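Local coordinates for TqaA (Penicillium aethiopicum, PDB 5EJD), which belongs to the non-ribosomal peptide synthetases and probably assembles peptides, here represented by its third thiolation (peptidyl carrier) domain, which carries a covalently attached 4'-phosphopantetheine arm, at residues A8-W16 with H65-S73. Numbering follows the deposited sequence.
Sequences AERELANIW and HPVLSELAS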
ATOM      1  N   ALA B   8      16.165 -18.205 -20.633  1.00 38.55           N
ATOM      2  CA  ALA B   8      15.351 -17.873 -19.497  1.00 37.82           C
ATOM      3  C   ALA B   8      16.233 -17.398 -18.303  1.00 35.97           C
ATOM      4  O   ALA B   8      15.876 -16.438 -17.629  1.00 29.55           O
ATOM      5  CB  ALA B   8      14.488 -19.064 -19.084  1.00 39.03           C
ATOM      6  N   GLU B   9      17.366 -18.060 -18.070  1.00 36.00           N
ATOM      7  CA  GLU B   9      18.272 -17.651 -17.018  1.00 36.58           C
ATOM      8  C   GLU B   9      18.803 -16.266 -17.302  1.00 37.58           C
ATOM      9  O   GLU B   9      18.884 -15.443 -16.403  1.00 39.87           O
ATOM     10  CB  GLU B   9      19.401 -18.658 -16.807  1.00 40.09           C
ATOM     11  CG  GLU B   9      18.927 -20.022 -16.306  1.00 45.81           C
ATOM     12  CD  GLU B   9      20.067 -20.978 -15.897  1.00 53.91           C
ATOM     13  OE1 GLU B   9      21.251 -20.757 -16.253  1.00 55.54           O
ATOM     14  OE2 GLU B   9      19.756 -22.004 -15.245  1.00 55.46           O
ATOM     15  N   ARG B  10      19.128 -15.966 -18.544  1.00 37.62           N
ATOM     16  CA  ARG B  10      19.628 -14.640 -18.867  1.00 39.11           C
ATOM     17  C   ARG B  10      18.590 -13.574 -18.648  1.00 35.80           C
ATOM     18  O   ARG B  10      18.921 -12.495 -18.162  1.00 39.48           O
ATOM     19  CB  ARG B  10      20.144 -14.553 -20.322  1.00 47.24           C
ATOM     20  CG  ARG B  10      21.469 -15.271 -20.541  1.00 54.44           C
ATOM     21  CD  ARG B  10      21.949 -15.300 -21.987  1.00 60.36           C
ATOM     22  NE  ARG B  10      22.755 -16.512 -22.100  1.00 68.38           N
ATOM     23  CZ  ARG B  10      22.361 -17.660 -22.648  1.00 66.15           C
ATOM     24  NH1 ARG B  10      21.176 -17.777 -23.232  1.00 64.87           N
ATOM     25  NH2 ARG B  10      23.184 -18.693 -22.630  1.00 68.88           N
ATOM     26  N   GLU B  11      17.375 -13.815 -19.118  1.00 36.38           N
ATOM     27  CA  GLU B  11      16.350 -12.783 -19.041  1.00 40.60           C
ATOM     28  C   GLU B  11      16.022 -12.538 -17.561  1.00 37.94           C
ATOM     29  O   GLU B  11      15.862 -11.407 -17.128  1.00 32.79           O
ATOM     30  CB  GLU B  11      15.071 -13.017 -19.903  1.00 46.54           C
ATOM     31  CG  GLU B  11      14.863 -11.909 -20.948  1.00 57.77           C
ATOM     32  CD  GLU B  11      14.825 -10.429 -20.478  1.00 66.54           C
ATOM     33  OE1 GLU B  11      14.685 -10.024 -19.288  1.00 60.09           O
ATOM     34  OE2 GLU B  11      14.919  -9.605 -21.402  1.00 74.60           O
ATOM     35  N   LEU B  12      15.969 -13.612 -16.795  1.00 33.75           N
ATOM     36  CA  LEU B  12      15.702 -13.517 -15.371  1.00 35.27           C
ATOM     37  C   LEU B  12      16.789 -12.778 -14.580  1.00 33.24           C
ATOM     38  O   LEU B  12      16.491 -12.007 -13.677  1.00 33.61           O
ATOM     39  CB  LEU B  12      15.528 -14.919 -14.827  1.00 37.68           C
ATOM     40  CG  LEU B  12      14.884 -15.021 -13.485  1.00 44.59           C
ATOM     41  CD1 LEU B  12      13.503 -14.369 -13.504  1.00 43.59           C
ATOM     42  CD2 LEU B  12      14.804 -16.510 -13.128  1.00 45.31           C
ATOM     43  N   ALA B  13      18.036 -12.963 -14.971  1.00 30.85           N
ATOM     44  CA  ALA B  13      19.118 -12.284 -14.331  1.00 30.71           C
ATOM     45  C   ALA B  13      19.044 -10.790 -14.562  1.00 32.43           C
ATOM     46  O   ALA B  13      19.348  -9.985 -13.682  1.00 28.90           O
ATOM     47  CB  ALA B  13      20.444 -12.815 -14.857  1.00 32.95           C
ATOM     48  N   ASN B  14      18.699 -10.407 -15.776  1.00 31.94           N
ATOM     49  CA  ASN B  14      18.498  -9.023 -16.065  1.00 35.95           C
ATOM     50  C   ASN B  14      17.391  -8.421 -15.213  1.00 32.84           C
ATOM     51  O   ASN B  14      17.459  -7.273 -14.790  1.00 32.91           O
ATOM     52  CB  ASN B  14      18.234  -8.867 -17.532  1.00 40.34           C
ATOM     53  CG  ASN B  14      18.200  -7.423 -17.967  1.00 52.54           C
ATOM     54  OD1 ASN B  14      19.048  -6.615 -17.571  1.00 57.01           O
ATOM     55  ND2 ASN B  14      17.207  -7.076 -18.772  1.00 58.76           N
ATOM     56  N   ILE B  15      16.342  -9.178 -15.018  1.00 31.55           N
ATOM     57  CA  ILE B  15      15.245  -8.721 -14.190  1.00 32.54           C
ATOM     58  C   ILE B  15      15.718  -8.536 -12.733  1.00 31.72           C
ATOM     59  O   ILE B  15      15.399  -7.532 -12.101  1.00 29.26           O
ATOM     60  CB  ILE B  15      14.082  -9.721 -14.256  1.00 30.91           C
ATOM     61  CG1 ILE B  15      13.388  -9.577 -15.605  1.00 29.01           C
ATOM     62  CG2 ILE B  15      13.088  -9.493 -13.130  1.00 31.60           C
ATOM     63  CD1 ILE B  15      12.435 -10.700 -15.881  1.00 31.61           C
ATOM     64  N   TRP B  16      16.456  -9.504 -12.211  1.00 29.27           N
ATOM     65  CA  TRP B  16      16.949  -9.380 -10.847  1.00 28.97           C
ATOM     66  C   TRP B  16      17.874  -8.188 -10.726  1.00 31.77           C
ATOM     67  O   TRP B  16      17.873  -7.482  -9.727  1.00 35.02           O
ATOM     68  CB  TRP B  16      17.706 -10.631 -10.461  1.00 28.33           C
ATOM     69  CG  TRP B  16      16.854 -11.797 -10.164  1.00 26.43           C
ATOM     70  CD1 TRP B  16      15.608 -12.041 -10.616  1.00 26.06           C
ATOM     71  CD2 TRP B  16      17.228 -12.935  -9.388  1.00 26.63           C
ATOM     72  NE1 TRP B  16      15.168 -13.274 -10.165  1.00 28.12           N
ATOM     73  CE2 TRP B  16      16.150 -13.830  -9.399  1.00 25.68           C
ATOM     74  CE3 TRP B  16      18.356 -13.253  -8.640  1.00 29.22           C
ATOM     75  CZ2 TRP B  16      16.168 -15.009  -8.710  1.00 27.51           C
ATOM     76  CZ3 TRP B  16      18.384 -14.452  -7.961  1.00 28.48           C
ATOM     77  CH2 TRP B  16      17.304 -15.317  -8.006  1.00 29.24           C
ATOM     78  N   HIS B  65      10.812 -21.357  -5.341  1.00 38.00           N
ATOM     79  CA  HIS B  65      12.028 -21.582  -6.103  1.00 35.82           C
ATOM     80  C   HIS B  65      12.931 -20.377  -6.090  1.00 35.13           C
ATOM     81  O   HIS B  65      13.102 -19.686  -7.082  1.00 33.06           O
ATOM     82  CB  HIS B  65      11.666 -21.955  -7.512  1.00 33.97           C
ATOM     83  CG  HIS B  65      10.910 -23.222  -7.580  1.00 39.34           C
ATOM     84  ND1 HIS B  65       9.576 -23.282  -7.927  1.00 40.38           N
ATOM     85  CD2 HIS B  65      11.284 -24.476  -7.229  1.00 37.72           C
ATOM     86  CE1 HIS B  65       9.169 -24.530  -7.818  1.00 38.82           C
ATOM     87  NE2 HIS B  65      10.188 -25.269  -7.399  1.00 37.98           N
ATOM     88  N   PRO B  66      13.519 -20.112  -4.927  1.00 32.70           N
ATOM     89  CA  PRO B  66      14.312 -18.895  -4.713  1.00 35.60           C
ATOM     90  C   PRO B  66      15.619 -18.831  -5.507  1.00 32.80           C
ATOM     91  O   PRO B  66      16.196 -17.751  -5.629  1.00 29.94           O
ATOM     92  CB  PRO B  66      14.617 -18.943  -3.214  1.00 20.00           C
ATOM     93  CG  PRO B  66      14.597 -20.395  -2.877  1.00 20.00           C
ATOM     94  CD  PRO B  66      13.540 -21.002  -3.754  1.00 20.00           C
ATOM     95  N   VAL B  67      16.077 -19.962  -6.033  1.00 31.66           N
ATOM     96  CA  VAL B  67      17.342 -20.003  -6.752  1.00 31.81           C
ATOM     97  C   VAL B  67      17.080 -19.728  -8.215  1.00 31.23           C
ATOM     98  O   VAL B  67      16.135 -20.282  -8.804  1.00 32.02           O
ATOM     99  CB  VAL B  67      18.047 -21.364  -6.550  1.00 34.28           C
ATOM    100  CG1 VAL B  67      19.220 -21.520  -7.509  1.00 35.35           C
ATOM    101  CG2 VAL B  67      18.539 -21.487  -5.121  1.00 30.88           C
ATOM    102  N   LEU B  68      17.928 -18.909  -8.831  1.00 31.41           N
ATOM    103  CA  LEU B  68      17.649 -18.419 -10.184  1.00 31.67           C
ATOM    104  C   LEU B  68      17.395 -19.527 -11.190  1.00 34.55           C
ATOM    105  O   LEU B  68      16.389 -19.501 -11.902  1.00 39.20           O
ATOM    106  CB  LEU B  68      18.762 -17.533 -10.678  1.00 31.81           C
ATOM    107  CG  LEU B  68      18.428 -16.645 -11.879  1.00 33.42           C
ATOM    108  CD1 LEU B  68      19.305 -15.418 -11.863  1.00 34.82           C
ATOM    109  CD2 LEU B  68      18.627 -17.351 -13.193  1.00 37.50           C
ATOM    110  N   SER B  69      18.294 -20.493 -11.261  1.00 36.79           N
ATOM    111  CA  SER B  69      18.174 -21.566 -12.237  1.00 39.77           C
ATOM    112  C   SER B  69      16.877 -22.333 -12.048  1.00 40.96           C
ATOM    113  O   SER B  69      16.254 -22.708 -13.035  1.00 49.22           O
ATOM    114  CB  SER B  69      19.381 -22.524 -12.162  1.00 41.87           C
ATOM    115  OG  SER B  69      19.461 -23.138 -10.893  1.00 42.61           O
ATOM    116  N   GLU B  70      16.488 -22.595 -10.801  1.00 40.82           N
ATOM    117  CA  GLU B  70      15.222 -23.286 -10.517  1.00 41.10           C
ATOM    118  C   GLU B  70      13.992 -22.481 -10.881  1.00 40.39           C
ATOM    119  O   GLU B  70      13.037 -23.013 -11.422  1.00 38.63           O
ATOM    120  CB  GLU B  70      15.132 -23.651  -9.081  1.00 48.29           C
ATOM    121  CG  GLU B  70      16.044 -24.766  -8.604  1.00 62.44           C
ATOM    122  CD  GLU B  70      15.591 -25.095  -7.131  1.00 83.88           C
ATOM    123  OE1 GLU B  70      15.349 -24.166  -6.290  1.00 98.17           O
ATOM    124  OE2 GLU B  70      15.323 -26.257  -6.773  1.00 94.87           O
ATOM    125  N   LEU B  71      14.051 -21.175 -10.666  1.00 39.98           N
ATOM    126  CA  LEU B  71      12.955 -20.317 -11.047  1.00 37.74           C
ATOM    127  C   LEU B  71      12.815 -20.234 -12.566  1.00 39.71           C
ATOM    128  O   LEU B  71      11.702 -20.134 -13.094  1.00 38.13           O
ATOM    129  CB  LEU B  71      13.123 -18.902 -10.448  1.00 35.49           C
ATOM    130  CG  LEU B  71      12.061 -17.849 -10.787  1.00 32.20           C
ATOM    131  CD1 LEU B  71      10.680 -18.274 -10.319  1.00 31.58           C
ATOM    132  CD2 LEU B  71      12.427 -16.531 -10.174  1.00 32.51           C
ATOM    133  N   ALA B  72      13.939 -20.227 -13.265  1.00 40.75           N
ATOM    134  CA  ALA B  72      13.898 -20.186 -14.734  1.00 41.31           C
ATOM    135  C   ALA B  72      13.232 -21.394 -15.371  1.00 45.02           C
ATOM    136  O   ALA B  72      12.643 -21.254 -16.427  1.00 46.86           O
ATOM    137  CB  ALA B  72      15.295 -19.990 -15.277  1.00 42.81           C
ATOM    138  N   SER B  73      13.349 -22.580 -14.767  1.00 47.36           N
ATOM    139  CA  SER B  73      12.603 -23.754 -15.248  1.00 49.40           C
ATOM    140  C   SER B  73      11.117 -23.665 -15.123  1.00 50.16           C
ATOM    141  O   SER B  73      10.418 -24.152 -15.982  1.00 58.90           O
ATOM    142  CB  SER B  73      12.912 -25.009 -14.442  1.00 47.53           C
ATOM    143  OG  SER B  73      14.281 -25.133 -14.255  1.00 47.40           O
TER
HETATM  144  O   HOH W   1      17.362 -22.934 -15.792  1.00 44.44           O
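Leu-68 reaches over from helix 68-74 and lodges as a knob among Glu-9, Leu-12, Ala-13 and Trp-16 of helix 7-20. Its CG, anti to the backbone N (chi1 -163°), is turned toward Leu-12 CD2, and the branch there parts the two methyls. Leu-68 CD1 sits over one face of the indole, 4.0 Å from the centroid of the six-membered ring of Trp-16, a CH-pi contact, while Leu-68 CD2 rests 3.7 Å from Glu-9 O. At the indole's edge, near its plane, Trp-16 CH2 comes 3.6 Å from Pro-66 O. Leu-12 works mainly through CD2, which touches Leu-68 O and CG and meets Leu-71 CD2 at 3.8 Å, the two leucine side chains crossing at about a right angle. Farther along, the small methyls of Ala-8 and Ala-72 let the helices close in, CB to CB 4.0 Å. Phe-33 adds an edge-to-face ring to Trp-16, and Leu-71 continues onto helix 59-64. Replacing Trp-16 with an alanine would probably cost Leu-68 CD1 the indole face it packs on, letting the isobutyl group shift rotamer. Glu-9 is a buried carboxylate whose CB and CG join the apolar packing; OE1 accepts a hydrogen bond from Ser-5 N, and Glu-9 OE2 one from a water, its oxygen 2.6 Å away, that also donates to Ser-69 O. Segments 8-16 and 68-73 of this carrier-protein bundle, their N-to-C directions 116° apart, are thus joined by apolar packing, with a single water bridging the carboxylate to the backbone.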